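PDB 3HM0: probable Thioesterase from Bartonella henselae, which probably hydrolyses thioesters, such as acyl-CoA substrates, as a member of the hot-dog-fold thioesterase superfamily. Local coordinates for residues 38-43 with 108-113; 124-129 with 142-147. All blocks are in the same frame, centred on the assembly; numbering follows the deposited sequence.

Both contacts are antiparallel strand pairs in one sheet, ordered 37-42, 110-120, 124-133, 136-149, 90-101. Contact 1 binds 37-42, an outermost strand of this chain, to the start of 110-120; contact 2 lies further in, where 124-133 and 136-149 form a hairpin. Both turn one side toward helix 58-72. Contact 2 is the more buried (6 of 11 touching residues against 4 of 12) and nearer the chain's centre (about 9 against 13 Å, centre to centre); contact 1 lies nearer the surface and the subunit interface. Contact 1 sets an arginine on a backbone carbonyl; contact 2 uses an arginine-glutamate salt bridge, and no other chain of the assembly touches it.

Contact 1 (38-43 with 108-113); sequences DFQARV and DNLLTI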
ATOM      1  N   ASP A  38       0.087 -22.898  -8.732  1.00 46.66           N
ATOM      2  CA  ASP A  38      -1.140 -22.109  -8.798  1.00 45.52           C
ATOM      3  C   ASP A  38      -1.525 -21.558  -7.429  1.00 44.37           C
ATOM      4  O   ASP A  38      -1.551 -22.294  -6.425  1.00 44.13           O
ATOM      5  CB  ASP A  38      -2.306 -22.942  -9.363  1.00 45.75           C
ATOM      6  CG  ASP A  38      -2.292 -23.038 -10.889  1.00 46.90           C
ATOM      7  OD1 ASP A  38      -1.230 -22.848 -11.515  1.00 47.20           O
ATOM      8  OD2 ASP A  38      -3.364 -23.313 -11.472  1.00 48.60           O
ATOM      9  N   PHE A  39      -1.832 -20.260  -7.409  1.00 42.64           N
ATOM     10  CA  PHE A  39      -2.369 -19.597  -6.232  1.00 40.86           C
ATOM     11  C   PHE A  39      -3.466 -18.571  -6.561  1.00 39.69           C
ATOM     12  O   PHE A  39      -3.334 -17.769  -7.488  1.00 39.40           O
ATOM     13  CB  PHE A  39      -1.246 -18.942  -5.436  1.00 40.79           C
ATOM     14  CG  PHE A  39      -1.647 -18.576  -4.048  1.00 41.03           C
ATOM     15  CD1 PHE A  39      -1.876 -19.572  -3.094  1.00 40.21           C
ATOM     16  CD2 PHE A  39      -1.844 -17.238  -3.695  1.00 40.83           C
ATOM     17  CE1 PHE A  39      -2.287 -19.238  -1.803  1.00 40.37           C
ATOM     18  CE2 PHE A  39      -2.245 -16.892  -2.396  1.00 41.07           C
ATOM     19  CZ  PHE A  39      -2.464 -17.892  -1.449  1.00 39.66           C
ATOM     20  N   GLN A  40      -4.545 -18.594  -5.788  1.00 38.09           N
ATOM     21  CA  GLN A  40      -5.662 -17.696  -6.028  1.00 37.20           C
ATOM     22  C   GLN A  40      -5.730 -16.545  -5.015  1.00 36.19           C
ATOM     23  O   GLN A  40      -5.389 -16.702  -3.842  1.00 36.26           O
ATOM     24  CB  GLN A  40      -6.976 -18.462  -6.027  1.00 37.11           C
ATOM     25  CG  GLN A  40      -7.041 -19.608  -7.046  1.00 40.14           C
ATOM     26  CD  GLN A  40      -8.460 -19.906  -7.520  1.00 42.26           C
ATOM     27  OE1 GLN A  40      -9.410 -19.959  -6.728  1.00 43.89           O
ATOM     28  NE2 GLN A  40      -8.608 -20.084  -8.820  1.00 42.43           N
ATOM     29  N   ALA A  41      -6.158 -15.385  -5.491  1.00 34.67           N
ATOM     30  CA  ALA A  41      -6.485 -14.270  -4.616  1.00 33.52           C
ATOM     31  C   ALA A  41      -7.649 -13.505  -5.206  1.00 32.11           C
ATOM     32  O   ALA A  41      -7.813 -13.443  -6.426  1.00 32.04           O
ATOM     33  CB  ALA A  41      -5.275 -13.349  -4.397  1.00 33.81           C
ATOM     34  N   ARG A  42      -8.460 -12.954  -4.318  1.00 30.64           N
ATOM     35  CA  ARG A  42      -9.611 -12.135  -4.665  1.00 29.61           C
ATOM     36  C   ARG A  42      -9.201 -10.647  -4.748  1.00 28.15           C
ATOM     37  O   ARG A  42      -8.252 -10.214  -4.099  1.00 27.15           O
ATOM     38  CB  ARG A  42     -10.690 -12.338  -3.586  1.00 30.25           C
ATOM     39  CG  ARG A  42     -12.039 -11.666  -3.864  1.00 31.57           C
ATOM     40  CD  ARG A  42     -12.804 -12.419  -4.923  1.00 33.20           C
ATOM     41  NE  ARG A  42     -13.238 -13.726  -4.444  1.00 33.65           N
ATOM     42  CZ  ARG A  42     -14.118 -14.504  -5.065  1.00 34.01           C
ATOM     43  NH1 ARG A  42     -14.663 -14.123  -6.212  1.00 31.67           N
ATOM     44  NH2 ARG A  42     -14.459 -15.668  -4.523  1.00 35.12           N
ATOM     45  N   VAL A  43      -9.912  -9.875  -5.559  1.00 26.94           N
ATOM     46  CA  VAL A  43      -9.670  -8.446  -5.636  1.00 25.67           C
ATOM     47  C   VAL A  43     -10.690  -7.737  -4.760  1.00 25.58           C
ATOM     48  O   VAL A  43     -11.897  -7.919  -4.913  1.00 25.27           O
ATOM     49  CB  VAL A  43      -9.814  -7.912  -7.064  1.00 25.71           C
ATOM     50  CG1 VAL A  43      -9.857  -6.385  -7.064  1.00 24.50           C
ATOM     51  CG2 VAL A  43      -8.701  -8.472  -7.992  1.00 25.34           C
ATOM     52  N   ASP A 108     -13.707  -7.749  -7.097  1.00 31.86           N
ATOM     53  CA  ASP A 108     -14.239  -9.076  -6.808  1.00 32.66           C
ATOM     54  C   ASP A 108     -13.772 -10.216  -7.709  1.00 32.07           C
ATOM     55  O   ASP A 108     -14.140 -11.358  -7.452  1.00 31.57           O
ATOM     56  CB  ASP A 108     -15.773  -9.063  -6.745  1.00 33.12           C
ATOM     57  CG  ASP A 108     -16.301  -9.944  -5.642  1.00 36.82           C
ATOM     58  OD1 ASP A 108     -15.501 -10.270  -4.733  1.00 40.16           O
ATOM     59  OD2 ASP A 108     -17.506 -10.307  -5.658  1.00 41.99           O
ATOM     60  N   ASN A 109     -12.992  -9.933  -8.756  1.00 31.90           N
ATOM     61  CA  ASN A 109     -12.443 -11.026  -9.577  1.00 32.28           C
ATOM     62  C   ASN A 109     -11.678 -11.989  -8.715  1.00 32.20           C
ATOM     63  O   ASN A 109     -11.053 -11.588  -7.728  1.00 32.19           O
ATOM     64  CB  ASN A 109     -11.460 -10.543 -10.635  1.00 32.26           C
ATOM     65  CG  ASN A 109     -12.130 -10.022 -11.890  1.00 33.62           C
ATOM     66  OD1 ASN A 109     -11.429  -9.586 -12.813  1.00 33.11           O
ATOM     67  ND2 ASN A 109     -13.483 -10.035 -11.935  1.00 32.28           N
ATOM     68  N   LEU A 110     -11.733 -13.259  -9.096  1.00 32.36           N
ATOM     69  CA  LEU A 110     -10.904 -14.276  -8.494  1.00 32.45           C
ATOM     70  C   LEU A 110      -9.720 -14.515  -9.413  1.00 32.33           C
ATOM     71  O   LEU A 110      -9.892 -14.910 -10.576  1.00 32.04           O
ATOM     72  CB  LEU A 110     -11.690 -15.555  -8.281  1.00 32.65           C
ATOM     73  CG  LEU A 110     -10.942 -16.645  -7.513  1.00 34.80           C
ATOM     74  CD1 LEU A 110     -10.235 -16.114  -6.257  1.00 33.55           C
ATOM     75  CD2 LEU A 110     -11.941 -17.755  -7.153  1.00 37.36           C
ATOM     76  N   LEU A 111      -8.521 -14.246  -8.892  1.00 31.88           N
ATOM     77  CA  LEU A 111      -7.305 -14.312  -9.699  1.00 31.60           C
ATOM     78  C   LEU A 111      -6.551 -15.628  -9.500  1.00 31.48           C
ATOM     79  O   LEU A 111      -6.484 -16.152  -8.385  1.00 31.41           O
ATOM     80  CB  LEU A 111      -6.372 -13.110  -9.414  1.00 31.40           C
ATOM     81  CG  LEU A 111      -6.868 -11.661  -9.595  1.00 30.74           C
ATOM     82  CD1 LEU A 111      -5.772 -10.680  -9.257  1.00 29.41           C
ATOM     83  CD2 LEU A 111      -7.388 -11.401 -11.003  1.00 30.12           C
ATOM     84  N   THR A 112      -6.008 -16.150 -10.601  1.00 31.33           N
ATOM     85  CA  THR A 112      -5.083 -17.278 -10.597  1.00 31.35           C
ATOM     86  C   THR A 112      -3.689 -16.724 -10.882  1.00 31.60           C
ATOM     87  O   THR A 112      -3.486 -16.012 -11.879  1.00 31.55           O
ATOM     88  CB  THR A 112      -5.468 -18.305 -11.680  1.00 31.45           C
ATOM     89  OG1 THR A 112      -6.842 -18.667 -11.522  1.00 31.47           O
ATOM     90  CG2 THR A 112      -4.600 -19.543 -11.616  1.00 30.44           C
ATOM     91  N   ILE A 113      -2.754 -17.019  -9.980  1.00 31.70           N
ATOM     92  CA  ILE A 113      -1.387 -16.558 -10.093  1.00 32.10           C
ATOM     93  C   ILE A 113      -0.489 -17.761 -10.384  1.00 32.92           C
ATOM     94  O   ILE A 113      -0.452 -18.707  -9.607  1.00 33.19           O
ATOM     95  CB  ILE A 113      -0.910 -15.831  -8.802  1.00 32.02           C
ATOM     96  CG1 ILE A 113      -1.892 -14.725  -8.394  1.00 31.14           C
ATOM     97  CG2 ILE A 113       0.507 -15.248  -8.984  1.00 31.40           C
ATOM     98  CD1 ILE A 113      -1.840 -14.375  -6.906  1.00 26.87           C
TER
HETATM   99  O   HOH W   1     -14.119  -7.878  -2.983  1.00 30.91           O
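The carbonyl oxygen of Val43 is gripped twice: Asp108 N donates to it at 2.8 Å, and so does a water. Val43 N donates to Asn109 O, so the backbone bonding carries on past the end of the strands. With chi2 75° and chi3 68° folding the Arg42 chain back over the strand end, NH1 reaches Asp108 O at 3.1 Å, an almost straight bond (173°) with the oxygen in the guanidinium plane, while Leu110 CB sits over one face of that group. The Asp108 carboxylate appears to pair with Arg72 of the second subunit, though the place of OD1 is less sure. From here the strands run antiparallel at the edge of this chain's sheet, which, in a hot-dog fold, wraps the long helix. Ala41 and Leu111 exchange two backbone bonds, as do Phe39 and Ile113, the shorter of the latter being Ile113 N to Phe39 O at 2.7 Å. On the side of Ala41, Leu111 CD1 meets Val43 CG2 at 3.9 Å, and Ala41 and Leu111 both touch Phe62 of helix 58-72. On the other side the Gln40 side chain crosses that of Leu110 at about a right angle, OE1 lying 3.4 Å from Leu110 CD2.

Contact 2 (124-129 with 142-147); sequences RFFMEQ and KVEIAL
Arg124 reaches across to Glu144 in a salt bridge that converges on one oxygen. Arg124 NE donates to Glu144 OE2 at 2.7 Å, but the bond is bent (130°) and the oxygen lies tilted from the guanidinium plane; the bond from NH2 to the same atom is weak. The bends at chi2 and chi3 of Arg124 carry the guanidinium over to this carboxylate. Phe125 comes next, on the other side of the sheet. Its CG stands between the backbone N and the carbonyl carbon (chi1 67°), which lays the ring over Ile145: CB of Ile145 is 3.8 Å from the ring centroid and 21° off the normal, a CH-pi contact displaced toward the rim. The backbones of the two residues trade hydrogen bonds, Ile145 N to Phe125 O being nearly straight at 2.9 Å. Phe126 returns to the side of Arg124, where its ring runs alongside Glu144 and takes Glu144 CG over one face, 3.4 Å from Phe126 CE2. The glutamate stem and OE1 thus lie against the Phe126 ring, while OE2 takes the arginine. Met127 pairs with Val143 through two more backbone bonds, Met127 N to Val143 O measuring 2.8 Å. Beyond it, Glu128 and Lys142 meet through their aliphatic parts, CG of Glu128 to CE of Lys142 at 3.8 Å. Gln129 OE1 lies near Val143 CG2, but its amide is held by Thr115, Arg67 and the carbonyl of Phe63. This hairpin lies in the middle of the hot-dog sheet: Phe125 and Met127 pack on Ile117 of strand 110-120, Val143 and Ile145 touch strand 90-101, and Met127 and Ile145 rest against Arg67 of helix 58-72.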
ATOM      1  N   ARG A 124      21.534 -15.850  -7.950  1.00 46.10           N
ATOM      2  CA  ARG A 124      20.369 -15.187  -8.570  1.00 45.13           C
ATOM      3  C   ARG A 124      19.444 -16.304  -9.019  1.00 43.98           C
ATOM      4  O   ARG A 124      19.914 -17.367  -9.412  1.00 44.28           O
ATOM      5  CB  ARG A 124      20.730 -14.397  -9.858  1.00 45.42           C
ATOM      6  CG  ARG A 124      22.063 -13.665  -9.916  1.00 46.83           C
ATOM      7  CD  ARG A 124      22.035 -12.357  -9.140  1.00 50.60           C
ATOM      8  NE  ARG A 124      21.671 -11.206  -9.969  1.00 52.69           N
ATOM      9  CZ  ARG A 124      21.950  -9.934  -9.663  1.00 53.53           C
ATOM     10  NH1 ARG A 124      22.600  -9.634  -8.541  1.00 53.11           N
ATOM     11  NH2 ARG A 124      21.578  -8.948 -10.478  1.00 52.80           N
ATOM     12  N   PHE A 125      18.136 -16.072  -9.010  1.00 42.36           N
ATOM     13  CA  PHE A 125      17.231 -16.957  -9.753  1.00 40.65           C
ATOM     14  C   PHE A 125      16.128 -16.177 -10.478  1.00 39.47           C
ATOM     15  O   PHE A 125      15.866 -15.024 -10.155  1.00 39.11           O
ATOM     16  CB  PHE A 125      16.683 -18.093  -8.877  1.00 40.48           C
ATOM     17  CG  PHE A 125      15.765 -17.635  -7.789  1.00 40.24           C
ATOM     18  CD1 PHE A 125      16.275 -17.212  -6.566  1.00 39.41           C
ATOM     19  CD2 PHE A 125      14.389 -17.618  -7.990  1.00 39.40           C
ATOM     20  CE1 PHE A 125      15.422 -16.777  -5.565  1.00 39.71           C
ATOM     21  CE2 PHE A 125      13.523 -17.177  -6.981  1.00 40.03           C
ATOM     22  CZ  PHE A 125      14.032 -16.760  -5.775  1.00 38.19           C
ATOM     23  N   PHE A 126      15.510 -16.819 -11.466  1.00 38.11           N
ATOM     24  CA  PHE A 126      14.656 -16.144 -12.431  1.00 37.11           C
ATOM     25  C   PHE A 126      13.258 -16.769 -12.483  1.00 37.11           C
ATOM     26  O   PHE A 126      13.107 -17.985 -12.678  1.00 36.90           O
ATOM     27  CB  PHE A 126      15.306 -16.158 -13.828  1.00 36.69           C
ATOM     28  CG  PHE A 126      16.610 -15.395 -13.909  1.00 35.75           C
ATOM     29  CD1 PHE A 126      17.796 -15.947 -13.424  1.00 35.25           C
ATOM     30  CD2 PHE A 126      16.653 -14.122 -14.482  1.00 34.46           C
ATOM     31  CE1 PHE A 126      19.017 -15.223 -13.489  1.00 36.46           C
ATOM     32  CE2 PHE A 126      17.860 -13.398 -14.569  1.00 34.95           C
ATOM     33  CZ  PHE A 126      19.041 -13.941 -14.071  1.00 34.65           C
ATOM     34  N   MET A 127      12.235 -15.933 -12.307  1.00 36.59           N
ATOM     35  CA  MET A 127      10.868 -16.422 -12.289  1.00 36.54           C
ATOM     36  C   MET A 127       9.994 -15.879 -13.424  1.00 36.61           C
ATOM     37  O   MET A 127      10.153 -14.726 -13.872  1.00 36.65           O
ATOM     38  CB  MET A 127      10.225 -16.157 -10.919  1.00 36.57           C
ATOM     39  CG  MET A 127      10.389 -17.294  -9.928  1.00 36.43           C
ATOM     40  SD  MET A 127       9.969 -16.786  -8.244  1.00 38.83           S
ATOM     41  CE  MET A 127       9.550 -18.326  -7.446  1.00 37.33           C
ATOM     42  N   GLU A 128       9.080 -16.724 -13.890  1.00 36.33           N
ATOM     43  CA  GLU A 128       8.079 -16.324 -14.865  1.00 36.61           C
ATOM     44  C   GLU A 128       6.739 -16.411 -14.175  1.00 35.53           C
ATOM     45  O   GLU A 128       6.310 -17.502 -13.785  1.00 35.36           O
ATOM     46  CB  GLU A 128       8.064 -17.258 -16.078  1.00 37.15           C
ATOM     47  CG  GLU A 128       9.117 -16.969 -17.142  1.00 41.89           C
ATOM     48  CD  GLU A 128       9.185 -18.067 -18.231  1.00 48.05           C
ATOM     49  OE1 GLU A 128       8.224 -18.882 -18.359  1.00 49.80           O
ATOM     50  OE2 GLU A 128      10.212 -18.102 -18.957  1.00 49.96           O
ATOM     51  N   GLN A 129       6.062 -15.270 -14.044  1.00 34.50           N
ATOM     52  CA  GLN A 129       4.776 -15.235 -13.347  1.00 32.69           C
ATOM     53  C   GLN A 129       3.678 -14.760 -14.258  1.00 32.26           C
ATOM     54  O   GLN A 129       3.927 -13.930 -15.118  1.00 32.57           O
ATOM     55  CB  GLN A 129       4.865 -14.371 -12.092  1.00 32.13           C
ATOM     56  CG  GLN A 129       5.927 -14.828 -11.123  1.00 28.95           C
ATOM     57  CD  GLN A 129       5.752 -14.224  -9.758  1.00 26.56           C
ATOM     58  OE1 GLN A 129       6.384 -13.207  -9.442  1.00 25.66           O
ATOM     59  NE2 GLN A 129       4.882 -14.834  -8.933  1.00 21.80           N
ATOM     60  N   LYS A 142       8.485 -11.193 -15.803  1.00 29.15           N
ATOM     61  CA  LYS A 142       9.763 -11.857 -15.642  1.00 30.34           C
ATOM     62  C   LYS A 142      10.482 -11.167 -14.510  1.00 30.42           C
ATOM     63  O   LYS A 142      10.621  -9.948 -14.494  1.00 29.94           O
ATOM     64  CB  LYS A 142      10.610 -11.803 -16.922  1.00 31.17           C
ATOM     65  CG  LYS A 142      10.362 -12.945 -17.935  1.00 34.22           C
ATOM     66  CD  LYS A 142       9.202 -12.634 -18.901  1.00 39.23           C
ATOM     67  CE  LYS A 142       8.471 -13.915 -19.381  1.00 41.97           C
ATOM     68  NZ  LYS A 142       6.980 -13.703 -19.619  1.00 42.25           N
ATOM     69  N   VAL A 143      10.911 -11.955 -13.535  1.00 31.06           N
ATOM     70  CA  VAL A 143      11.446 -11.390 -12.318  1.00 31.64           C
ATOM     71  C   VAL A 143      12.799 -12.004 -12.051  1.00 32.68           C
ATOM     72  O   VAL A 143      12.974 -13.215 -12.182  1.00 33.48           O
ATOM     73  CB  VAL A 143      10.522 -11.678 -11.124  1.00 31.45           C
ATOM     74  CG1 VAL A 143      10.800 -10.714 -10.040  1.00 31.62           C
ATOM     75  CG2 VAL A 143       9.054 -11.563 -11.527  1.00 31.64           C
ATOM     76  N   GLU A 144      13.754 -11.169 -11.671  1.00 33.51           N
ATOM     77  CA  GLU A 144      15.048 -11.631 -11.193  1.00 34.20           C
ATOM     78  C   GLU A 144      15.200 -11.393  -9.682  1.00 34.16           C
ATOM     79  O   GLU A 144      15.089 -10.261  -9.203  1.00 34.17           O
ATOM     80  CB  GLU A 144      16.168 -10.912 -11.952  1.00 34.51           C
ATOM     81  CG  GLU A 144      17.541 -11.546 -11.767  1.00 36.54           C
ATOM     82  CD  GLU A 144      18.663 -10.717 -12.361  1.00 39.84           C
ATOM     83  OE1 GLU A 144      18.569 -10.322 -13.557  1.00 39.30           O
ATOM     84  OE2 GLU A 144      19.642 -10.467 -11.612  1.00 40.82           O
ATOM     85  N   ILE A 145      15.500 -12.457  -8.945  1.00 34.65           N
ATOM     86  CA  ILE A 145      15.593 -12.413  -7.483  1.00 34.97           C
ATOM     87  C   ILE A 145      16.986 -12.762  -6.982  1.00 34.88           C
ATOM     88  O   ILE A 145      17.520 -13.805  -7.329  1.00 35.38           O
ATOM     89  CB  ILE A 145      14.616 -13.431  -6.854  1.00 35.14           C
ATOM     90  CG1 ILE A 145      13.257 -13.435  -7.581  1.00 35.45           C
ATOM     91  CG2 ILE A 145      14.487 -13.210  -5.360  1.00 35.71           C
ATOM     92  CD1 ILE A 145      12.290 -12.349  -7.173  1.00 35.85           C
ATOM     93  N   ALA A 146      17.565 -11.892  -6.166  1.00 34.81           N
ATOM     94  CA  ALA A 146      18.806 -12.178  -5.453  1.00 35.41           C
ATOM     95  C   ALA A 146      18.555 -12.391  -3.952  1.00 36.68           C
ATOM     96  O   ALA A 146      17.450 -12.121  -3.437  1.00 36.94           O
ATOM     97  CB  ALA A 146      19.798 -11.044  -5.644  1.00 34.83           C
ATOM     98  N   LEU A 147      19.598 -12.839  -3.250  1.00 37.73           N
ATOM     99  CA  LEU A 147      19.544 -13.136  -1.821  1.00 38.75           C
ATOM    100  C   LEU A 147      20.574 -12.285  -1.099  1.00 39.68           C
ATOM    101  O   LEU A 147      21.753 -12.352  -1.428  1.00 40.82           O
ATOM    102  CB  LEU A 147      19.832 -14.631  -1.583  1.00 38.27           C
ATOM    103  CG  LEU A 147      19.698 -15.139  -0.135  1.00 38.28           C
ATOM    104  CD1 LEU A 147      18.282 -14.926   0.382  1.00 35.53           C
ATOM    105  CD2 LEU A 147      20.120 -16.620   0.025  1.00 36.53           C
TER